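Local atomic coordinates of salt-tolerant glutaminase (PDB entry 3AGD), a protein that probably catalyses the hydrolysis of L-glutamine to L-glutamate and ammonium. Residues Y71-A74 with L75-G79; V152-E155 with T156-S159; Q181-A184 with E185-V188; A246-W249 with L250-V253. All coordinates share one frame; numbering follows the deposited sequence.

Interaction 1 of 4, residues Y71-A74 with L75-G79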
loop_
_atom_site.group_PDB
_atom_site.type_symbol
_atom_site.label_atom_id
_atom_site.label_comp_id
_atom_site.label_asym_id
_atom_site.label_seq_id
_atom_site.Cartn_x
_atom_site.Cartn_y
_atom_site.Cartn_z
ATOM N N TYR A 71 -8.317 11.151 15.757
ATOM C CA TYR A 71 -7.305 10.164 16.125
ATOM C C TYR A 71 -5.927 10.747 15.805
ATOM O O TYR A 71 -4.999 10.637 16.599
ATOM C CB TYR A 71 -7.547 8.859 15.348
ATOM C CG TYR A 71 -6.619 7.705 15.682
ATOM C CD1 TYR A 71 -6.172 7.488 16.990
ATOM C CD2 TYR A 71 -6.253 6.780 14.699
ATOM C CE1 TYR A 71 -5.386 6.375 17.313
ATOM C CE2 TYR A 71 -5.472 5.662 15.010
ATOM C CZ TYR A 71 -5.042 5.463 16.320
ATOM O OH TYR A 71 -4.286 4.350 16.636
ATOM N N ALA A 72 -5.801 11.384 14.646
ATOM C CA ALA A 72 -4.531 11.997 14.264
ATOM C C ALA A 72 -4.164 13.105 15.263
ATOM O O ALA A 72 -3.033 13.174 15.742
ATOM C CB ALA A 72 -4.629 12.565 12.857
ATOM N N ALA A 73 -5.128 13.961 15.585
ATOM C CA ALA A 73 -4.907 15.057 16.527
ATOM C C ALA A 73 -4.428 14.537 17.888
ATOM O O ALA A 73 -3.541 15.122 18.512
ATOM C CB ALA A 73 -6.195 15.861 16.701
ATOM N N ALA A 74 -5.028 13.442 18.342
ATOM C CA ALA A 74 -4.659 12.842 19.617
ATOM C C ALA A 74 -3.213 12.368 19.591
ATOM O O ALA A 74 -2.471 12.558 20.556
ATOM C CB ALA A 74 -5.583 11.677 19.933
ATOM N N LEU A 75 -2.817 11.742 18.486
ATOM C CA LEU A 75 -1.449 11.245 18.344
ATOM C C LEU A 75 -0.483 12.426 18.349
ATOM O O LEU A 75 0.560 12.399 19.010
ATOM C CB LEU A 75 -1.320 10.434 17.047
ATOM C CG LEU A 75 -2.099 9.109 17.050
ATOM C CD1 LEU A 75 -2.335 8.604 15.634
ATOM C CD2 LEU A 75 -1.328 8.082 17.878
ATOM N N VAL A 76 -0.837 13.469 17.608
ATOM C CA VAL A 76 -0.013 14.669 17.550
ATOM C C VAL A 76 0.091 15.310 18.932
ATOM O O VAL A 76 1.170 15.674 19.384
ATOM C CB VAL A 76 -0.615 15.720 16.591
ATOM C CG1 VAL A 76 0.079 17.068 16.791
ATOM C CG2 VAL A 76 -0.453 15.260 15.156
ATOM N N ASP A 77 -1.043 15.429 19.610
ATOM C CA ASP A 77 -1.072 16.065 20.916
ATOM C C ASP A 77 -0.468 15.321 22.086
ATOM O O ASP A 77 0.206 15.927 22.914
ATOM C CB ASP A 77 -2.507 16.440 21.284
ATOM C CG ASP A 77 -3.091 17.471 20.347
ATOM O OD1 ASP A 77 -2.329 18.345 19.886
ATOM O OD2 ASP A 77 -4.312 17.418 20.082
ATOM N N ARG A 78 -0.700 14.017 22.167
ATOM C CA ARG A 78 -0.212 13.246 23.305
ATOM C C ARG A 78 0.914 12.256 23.029
ATOM O O ARG A 78 1.515 11.733 23.963
ATOM C CB ARG A 78 -1.395 12.510 23.943
ATOM C CG ARG A 78 -2.555 13.427 24.313
ATOM C CD ARG A 78 -2.237 14.266 25.546
ATOM N NE ARG A 78 -2.576 13.571 26.782
ATOM C CZ ARG A 78 -3.820 13.308 27.172
ATOM N NH1 ARG A 78 -4.849 13.683 26.431
ATOM N NH2 ARG A 78 -4.035 12.663 28.306
ATOM N N GLY A 79 1.208 12.008 21.757
ATOM C CA GLY A 79 2.252 11.052 21.426
ATOM C C GLY A 79 1.671 9.647 21.345
ATOM O O GLY A 79 0.601 9.376 21.896
#

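Interaction 2 of 4, residues V152-E155 with T156-S159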
loop_
_atom_site.group_PDB
_atom_site.type_symbol
_atom_site.label_atom_id
_atom_site.label_comp_id
_atom_site.label_asym_id
_atom_site.label_seq_id
_atom_site.Cartn_x
_atom_site.Cartn_y
_atom_site.Cartn_z
ATOM N N VAL A 152 -20.083 23.355 13.356
ATOM C CA VAL A 152 -20.893 22.247 13.835
ATOM C C VAL A 152 -22.370 22.524 13.555
ATOM O O VAL A 152 -22.832 23.658 13.699
ATOM C CB VAL A 152 -20.722 22.059 15.358
ATOM C CG1 VAL A 152 -21.574 20.897 15.843
ATOM C CG2 VAL A 152 -19.261 21.822 15.696
ATOM N N ASP A 153 -23.105 21.497 13.139
ATOM C CA ASP A 153 -24.533 21.648 12.899
ATOM C C ASP A 153 -25.205 21.320 14.234
ATOM O O ASP A 153 -25.488 20.156 14.539
ATOM C CB ASP A 153 -25.008 20.682 11.820
ATOM C CG ASP A 153 -26.475 20.858 11.496
ATOM O OD1 ASP A 153 -27.324 20.481 12.329
ATOM O OD2 ASP A 153 -26.782 21.386 10.410
ATOM N N TRP A 154 -25.444 22.356 15.031
ATOM C CA TRP A 154 -26.037 22.189 16.352
ATOM C C TRP A 154 -27.424 21.566 16.370
ATOM O O TRP A 154 -27.823 20.965 17.366
ATOM C CB TRP A 154 -26.017 23.530 17.087
ATOM C CG TRP A 154 -24.602 23.982 17.281
ATOM C CD1 TRP A 154 -23.958 24.993 16.621
ATOM C CD2 TRP A 154 -23.617 23.350 18.103
ATOM N NE1 TRP A 154 -22.629 25.021 16.979
ATOM C CE2 TRP A 154 -22.396 24.020 17.888
ATOM C CE3 TRP A 154 -23.649 22.273 19.001
ATOM C CZ2 TRP A 154 -21.218 23.652 18.534
ATOM C CZ3 TRP A 154 -22.473 21.905 19.644
ATOM C CH2 TRP A 154 -21.275 22.594 19.406
ATOM N N GLU A 155 -28.151 21.687 15.269
ATOM C CA GLU A 155 -29.478 21.091 15.194
ATOM C C GLU A 155 -29.300 19.573 15.231
ATOM O O GLU A 155 -30.029 18.863 15.929
ATOM C CB GLU A 155 -30.169 21.506 13.897
ATOM C CG GLU A 155 -31.601 21.022 13.776
ATOM C CD GLU A 155 -32.253 21.454 12.473
ATOM O OE1 GLU A 155 -32.200 22.662 12.155
ATOM O OE2 GLU A 155 -32.819 20.592 11.769
ATOM N N THR A 156 -28.325 19.075 14.474
ATOM C CA THR A 156 -28.059 17.641 14.451
ATOM C C THR A 156 -27.561 17.218 15.831
ATOM O O THR A 156 -27.980 16.189 16.359
ATOM C CB THR A 156 -26.997 17.277 13.393
ATOM O OG1 THR A 156 -27.491 17.613 12.091
ATOM C CG2 THR A 156 -26.677 15.780 13.443
ATOM N N TYR A 157 -26.678 18.028 16.412
ATOM C CA TYR A 157 -26.126 17.754 17.736
ATOM C C TYR A 157 -27.224 17.564 18.785
ATOM O O TYR A 157 -27.285 16.527 19.448
ATOM C CB TYR A 157 -25.212 18.903 18.165
ATOM C CG TYR A 157 -24.796 18.873 19.621
ATOM C CD1 TYR A 157 -23.712 18.102 20.044
ATOM C CD2 TYR A 157 -25.479 19.634 20.576
ATOM C CE1 TYR A 157 -23.312 18.093 21.372
ATOM C CE2 TYR A 157 -25.089 19.631 21.911
ATOM C CZ TYR A 157 -24.002 18.859 22.300
ATOM O OH TYR A 157 -23.593 18.865 23.611
ATOM N N GLU A 158 -28.078 18.572 18.944
ATOM C CA GLU A 158 -29.160 18.502 19.923
ATOM C C GLU A 158 -30.011 17.269 19.660
ATOM O O GLU A 158 -30.327 16.512 20.569
ATOM C CB GLU A 158 -30.041 19.754 19.852
ATOM C CG GLU A 158 -29.347 21.063 20.208
ATOM C CD GLU A 158 -28.778 21.078 21.622
ATOM O OE1 GLU A 158 -29.234 20.273 22.464
ATOM O OE2 GLU A 158 -27.881 21.908 21.894
ATOM N N SER A 159 -30.377 17.071 18.403
ATOM C CA SER A 159 -31.188 15.928 18.019
ATOM C C SER A 159 -30.561 14.607 18.485
ATOM O O SER A 159 -31.218 13.790 19.131
ATOM C CB SER A 159 -31.364 15.923 16.500
ATOM O OG SER A 159 -32.190 14.857 16.079
#

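Interaction 3 of 4, residues Q181-A184 with E185-V188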
loop_
_atom_site.group_PDB
_atom_site.type_symbol
_atom_site.label_atom_id
_atom_site.label_comp_id
_atom_site.label_asym_id
_atom_site.label_seq_id
_atom_site.Cartn_x
_atom_site.Cartn_y
_atom_site.Cartn_z
ATOM N N GLN A 181 -11.651 9.547 32.016
ATOM C CA GLN A 181 -11.520 10.156 33.332
ATOM C C GLN A 181 -12.684 11.091 33.636
ATOM O O GLN A 181 -13.214 11.089 34.746
ATOM C CB GLN A 181 -10.191 10.911 33.428
ATOM C CG GLN A 181 -8.957 10.022 33.270
ATOM C CD GLN A 181 -8.850 9.382 31.887
ATOM O OE1 GLN A 181 -8.896 8.155 31.748
ATOM N NE2 GLN A 181 -8.701 10.212 30.861
ATOM N N ASP A 182 -13.085 11.887 32.648
ATOM C CA ASP A 182 -14.195 12.811 32.832
ATOM C C ASP A 182 -15.532 12.083 32.723
ATOM O O ASP A 182 -15.570 10.894 32.415
ATOM C CB ASP A 182 -14.087 13.947 31.821
ATOM C CG ASP A 182 -12.814 14.755 32.012
ATOM O OD1 ASP A 182 -11.985 14.819 31.080
ATOM O OD2 ASP A 182 -12.634 15.316 33.114
ATOM N N SER A 183 -16.629 12.785 32.984
ATOM C CA SER A 183 -17.940 12.147 32.947
ATOM C C SER A 183 -18.319 11.601 31.583
ATOM O O SER A 183 -17.854 12.084 30.550
ATOM C CB SER A 183 -19.028 13.114 33.418
ATOM O OG SER A 183 -19.237 14.139 32.466
ATOM N N ALA A 184 -19.175 10.584 31.599
ATOM C CA ALA A 184 -19.652 9.949 30.381
ATOM C C ALA A 184 -20.370 10.996 29.535
ATOM O O ALA A 184 -20.211 11.050 28.313
ATOM C CB ALA A 184 -20.607 8.810 30.732
ATOM N N GLU A 185 -21.154 11.833 30.205
ATOM C CA GLU A 185 -21.909 12.884 29.543
ATOM C C GLU A 185 -21.015 13.885 28.800
ATOM O O GLU A 185 -21.333 14.300 27.683
ATOM C CB GLU A 185 -22.774 13.617 30.574
ATOM C CG GLU A 185 -23.605 14.745 30.000
ATOM C CD GLU A 185 -24.703 14.256 29.075
ATOM O OE1 GLU A 185 -25.385 15.106 28.462
ATOM O OE2 GLU A 185 -24.887 13.023 28.968
ATOM N N GLU A 186 -19.900 14.264 29.419
ATOM C CA GLU A 186 -18.968 15.227 28.827
ATOM C C GLU A 186 -18.231 14.671 27.609
ATOM O O GLU A 186 -17.998 15.382 26.630
ATOM C CB GLU A 186 -17.941 15.676 29.870
ATOM C CG GLU A 186 -16.955 16.728 29.374
ATOM C CD GLU A 186 -15.887 17.067 30.407
ATOM O OE1 GLU A 186 -16.238 17.196 31.599
ATOM O OE2 GLU A 186 -14.705 17.216 30.026
ATOM N N ILE A 187 -17.852 13.402 27.673
ATOM C CA ILE A 187 -17.141 12.791 26.560
ATOM C C ILE A 187 -18.087 12.498 25.404
ATOM O O ILE A 187 -17.731 12.679 24.245
ATOM C CB ILE A 187 -16.423 11.505 27.010
ATOM C CG1 ILE A 187 -15.372 11.861 28.066
ATOM C CG2 ILE A 187 -15.759 10.831 25.823
ATOM C CD1 ILE A 187 -14.355 12.909 27.591
ATOM N N VAL A 188 -19.301 12.061 25.712
ATOM C CA VAL A 188 -20.268 11.783 24.661
ATOM C C VAL A 188 -20.666 13.079 23.956
ATOM O O VAL A 188 -20.807 13.103 22.734
ATOM C CB VAL A 188 -21.527 11.095 25.227
ATOM C CG1 VAL A 188 -22.652 11.118 24.203
ATOM C CG2 VAL A 188 -21.193 9.654 25.611
HETATM O O HOH W 1 -16.603 15.676 33.674
#

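Interaction 4 of 4, residues A246-W249 with L250-V253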
loop_
_atom_site.group_PDB
_atom_site.type_symbol
_atom_site.label_atom_id
_atom_site.label_comp_id
_atom_site.label_asym_id
_atom_site.label_seq_id
_atom_site.Cartn_x
_atom_site.Cartn_y
_atom_site.Cartn_z
ATOM N N ALA A 246 -19.894 -5.757 2.901
ATOM C CA ALA A 246 -19.964 -7.042 2.211
ATOM C C ALA A 246 -18.591 -7.433 1.662
ATOM O O ALA A 246 -17.821 -6.574 1.222
ATOM C CB ALA A 246 -20.982 -6.969 1.077
ATOM N N GLY A 247 -18.294 -8.732 1.681
ATOM C CA GLY A 247 -17.007 -9.208 1.194
ATOM C C GLY A 247 -15.894 -8.804 2.146
ATOM O O GLY A 247 -16.089 -8.793 3.359
ATOM N N GLN A 248 -14.724 -8.478 1.609
ATOM C CA GLN A 248 -13.600 -8.047 2.439
ATOM C C GLN A 248 -13.030 -6.837 1.710
ATOM O O GLN A 248 -12.399 -6.973 0.664
ATOM C CB GLN A 248 -12.561 -9.161 2.546
ATOM C CG GLN A 248 -11.751 -9.158 3.839
ATOM C CD GLN A 248 -10.504 -8.308 3.763
ATOM O OE1 GLN A 248 -9.891 -8.179 2.703
ATOM N NE2 GLN A 248 -10.106 -7.741 4.895
ATOM N N TRP A 249 -13.267 -5.658 2.280
ATOM C CA TRP A 249 -12.866 -4.383 1.696
ATOM C C TRP A 249 -11.442 -4.235 1.170
ATOM O O TRP A 249 -11.248 -3.834 0.026
ATOM C CB TRP A 249 -13.171 -3.253 2.684
ATOM C CG TRP A 249 -13.212 -1.910 2.035
ATOM C CD1 TRP A 249 -12.208 -0.981 1.990
ATOM C CD2 TRP A 249 -14.317 -1.341 1.323
ATOM N NE1 TRP A 249 -12.625 0.131 1.297
ATOM C CE2 TRP A 249 -13.914 -0.063 0.877
ATOM C CE3 TRP A 249 -15.611 -1.789 1.018
ATOM C CZ2 TRP A 249 -14.760 0.774 0.142
ATOM C CZ3 TRP A 249 -16.453 -0.954 0.287
ATOM C CH2 TRP A 249 -16.022 0.313 -0.142
ATOM N N LEU A 250 -10.447 -4.542 1.991
ATOM C CA LEU A 250 -9.064 -4.416 1.550
ATOM C C LEU A 250 -8.816 -5.223 0.275
ATOM O O LEU A 250 -8.263 -4.704 -0.694
ATOM C CB LEU A 250 -8.111 -4.858 2.669
ATOM C CG LEU A 250 -6.587 -4.838 2.474
ATOM C CD1 LEU A 250 -6.136 -6.150 1.892
ATOM C CD2 LEU A 250 -6.167 -3.670 1.582
ATOM N N ALA A 251 -9.248 -6.478 0.259
ATOM C CA ALA A 251 -9.042 -7.331 -0.912
ATOM C C ALA A 251 -9.860 -6.924 -2.134
ATOM O O ALA A 251 -9.320 -6.814 -3.238
ATOM C CB ALA A 251 -9.340 -8.792 -0.562
ATOM N N ASP A 252 -11.158 -6.703 -1.944
ATOM C CA ASP A 252 -12.029 -6.342 -3.058
ATOM C C ASP A 252 -11.866 -4.923 -3.597
ATOM O O ASP A 252 -11.896 -4.713 -4.807
ATOM C CB ASP A 252 -13.505 -6.535 -2.681
ATOM C CG ASP A 252 -13.809 -7.926 -2.162
ATOM O OD1 ASP A 252 -13.160 -8.898 -2.600
ATOM O OD2 ASP A 252 -14.716 -8.049 -1.317
ATOM N N VAL A 253 -11.700 -3.952 -2.705
ATOM C CA VAL A 253 -11.599 -2.558 -3.120
ATOM C C VAL A 253 -10.187 -1.994 -2.983
ATOM O O VAL A 253 -9.676 -1.345 -3.902
ATOM C CB VAL A 253 -12.597 -1.686 -2.306
ATOM C CG1 VAL A 253 -12.754 -0.322 -2.943
ATOM C CG2 VAL A 253 -13.945 -2.387 -2.229
HETATM O O HOH W 2 -15.524 -5.729 -0.062
#

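Interaction 1 of 4, residues Y71-A74 with L75-G79
Leu75 lays its CD1 methyl on the ring of Tyr71, one helical turn earlier. The methyl carbon stands 4.0 Å from the ring centroid of Tyr71 and almost straight above it, a CH-pi contact over the face. Tyr71 holds CG anti to its amide nitrogen (chi1 -177°), while Leu75 holds CG anti to its carbonyl carbon (chi1 -68°), which swings the branched end back toward the ring. The tyrosine hydroxyl is engaged beyond the pair, with Arg232 of helix 227-240, so a flat residue with a polar tip suits this buried place.

Asp77 reaches back toward the preceding turn. Its OD2 comes within 2.9 Å of Ala73 O, an acceptor facing an acceptor; the salt bridge from OD2 to Arg137 probably offsets that repulsion. Ala72 and Ala73 have only a methyl to place, which lets helices 227-240 and 131-146 pack close against them.

Under the side chains run the helical bonds, including Val76 N to Ala72 O at 2.9 Å and Arg78 N to Ala74 O at 2.8 Å. Gly79 N still reaches Leu75 O at 2.8 Å, but the residue itself has positive phi. Having no CB, glycine avoids crowding the carbonyl oxygen of Arg78 as the chain turns into helix 80-84. The chemistry is thus divided: an apolar methyl-on-ring contact is buried among neighbouring helices, while the charged carboxylate of Asp77 is probably made tolerable beside a backbone carbonyl by Arg137 of helix 131-146.

Interaction 2 of 4, residues V152-E155 with T156-S159
Asp153 caps the start of helix 154-161 by taking the amide proton of Thr156 on OD1, the N to OD1 distance being 2.8 Å. With its CG anti to the backbone N (chi1 -177°), the short side chain folds over the first turn and meets an amide that has no earlier helical carbonyl to bind. Thr156 OG1 also approaches the same OD1, at 2.9 Å, although its proton has another acceptor within reach. The carbonyl of Asp153 accepts from Tyr157 N at 3.1 Å, and its backbone is also hydrogen-bonded to that of Ala196.

Trp154 comes next and turns its six-membered ring edge-on to Tyr157. Atoms CE3 and CZ3 point at one face of the tyrosine ring, with CE3 of Trp154 3.6 Å from CD2 of Tyr157. The ring centroids of Trp154 and Tyr157 are 5.0 Å apart and the planes stand at 77°, a T-shaped pair. Val152 CG1 covers one face of the indole, which may limit its tilt. The carbonyl of Trp154 binds Glu158 N in an almost straight bond of 2.9 Å.

Glu155 contributes mainly backbone: its O accepts from Ser159 N at 3.1 Å, while its extended chain suits an exposed position. Tyr157 in turn lies against Ala189, Val192 and Ala193 of helix 184-195. The arrangement is a classic aspartate N-cap followed by an edge-to-face aromatic pair three residues apart, at the head of the helix that carries Glu160, a residue seen to bind L-glutamate.

Interaction 3 of 4, residues Q181-A184 with E185-V188
Ala184 O receives Val188 N at 2.9 Å, the regular bond one turn on, where the loop passes into helix 184-195. The small methyl of Ala184 is suited to a tight fit, for it packs on Ala171 and His172 of helix 165-176.

Ser183 is the N-cap. Its OG sits in the crowded position between backbone N and carbonyl carbon (chi1 70°), from where it accepts from Glu186 N at 3.1 Å. Serine is short enough to bend round to this amide, and its carbonyl O also takes Ile187 N at 3.2 Å.

The side chains of Asp182 and Glu186 cross at a slant, their carboxylate planes only 22° apart, with Asp182 OD1 and Glu186 OE2 3.8 Å from each other. Like charges so close would probably repel; Gln122 NE2 donates to Asp182 OD1, and a long, weak ion pair with Arg134 may ease the repulsion a little. The extended chain of Glu186 also brings OE1 to a water at 2.6 Å, and the same water accepts from Ser183 N, 3.0 Å away. This is a serine N-cap, with a water bridging the cap's amide and Glu186, at the start of the helix bearing Tyr191, a residue seen to bind L-glutamate.

Interaction 4 of 4, residues A246-W249 with L250-V253
Trp249 and Val253 make the apolar part of this turn: CG2 of Val253 sits over the centre of the six-membered ring of Trp249, 3.6 Å from the centroid and only 8° off the ring normal, as a CH-pi contact. The ring gets there with CG anti to its backbone N (chi1 -162°), and a beta-branched residue suits the other side because CG1 also touches CZ2. The indole NE1 is bonded to Ile255 O.

Hydrogen bonds tie the ends together. Gln248 OE1 accepts from Ala251 N at 3.0 Å, the longer chain bending at chi2 to cap the turn. Gln248 O takes Asp252 N at 2.9 Å, and Gln248 N gives its proton to Asp252 OD2 at 3.0 Å, from above the carboxylate plane. Gly247, with positive phi, brings no CB into the space that OD2 occupies.

A water extends the grip, donating to Ala246 O and to Asp252 OD2, both 2.8 Å from it. Ser235, Ser239 and Leu89 of the second subunit pack on the turn. This is an N-capped one-turn helix, with glutamine as the cap and a carboxylate returning to the cap's own amide, placed at the subunit interface.

How the interactions relate
All four contacts fall in the glutaminase family region and come one after another along the chain, each within a single helical turn or helix start. Interaction 1 lies on helix 67-78; interactions 2, 3 and 4 cap helices 154-161, 184-195 and 249-252. Interactions 2 and 3 have centres about 18 Å and nearest atoms about 6 Å apart. The nearest atoms of interactions 1 and 3 are also about 6 Å apart, while the centre of interaction 4 is about 35 Å from that of interaction 3. Interactions 2 and 3 start helices carrying glutamate-binding residues; in interaction 1 the side chain of Tyr71 is about 10 Å from that of Tyr191; interaction 4 meets the second subunit.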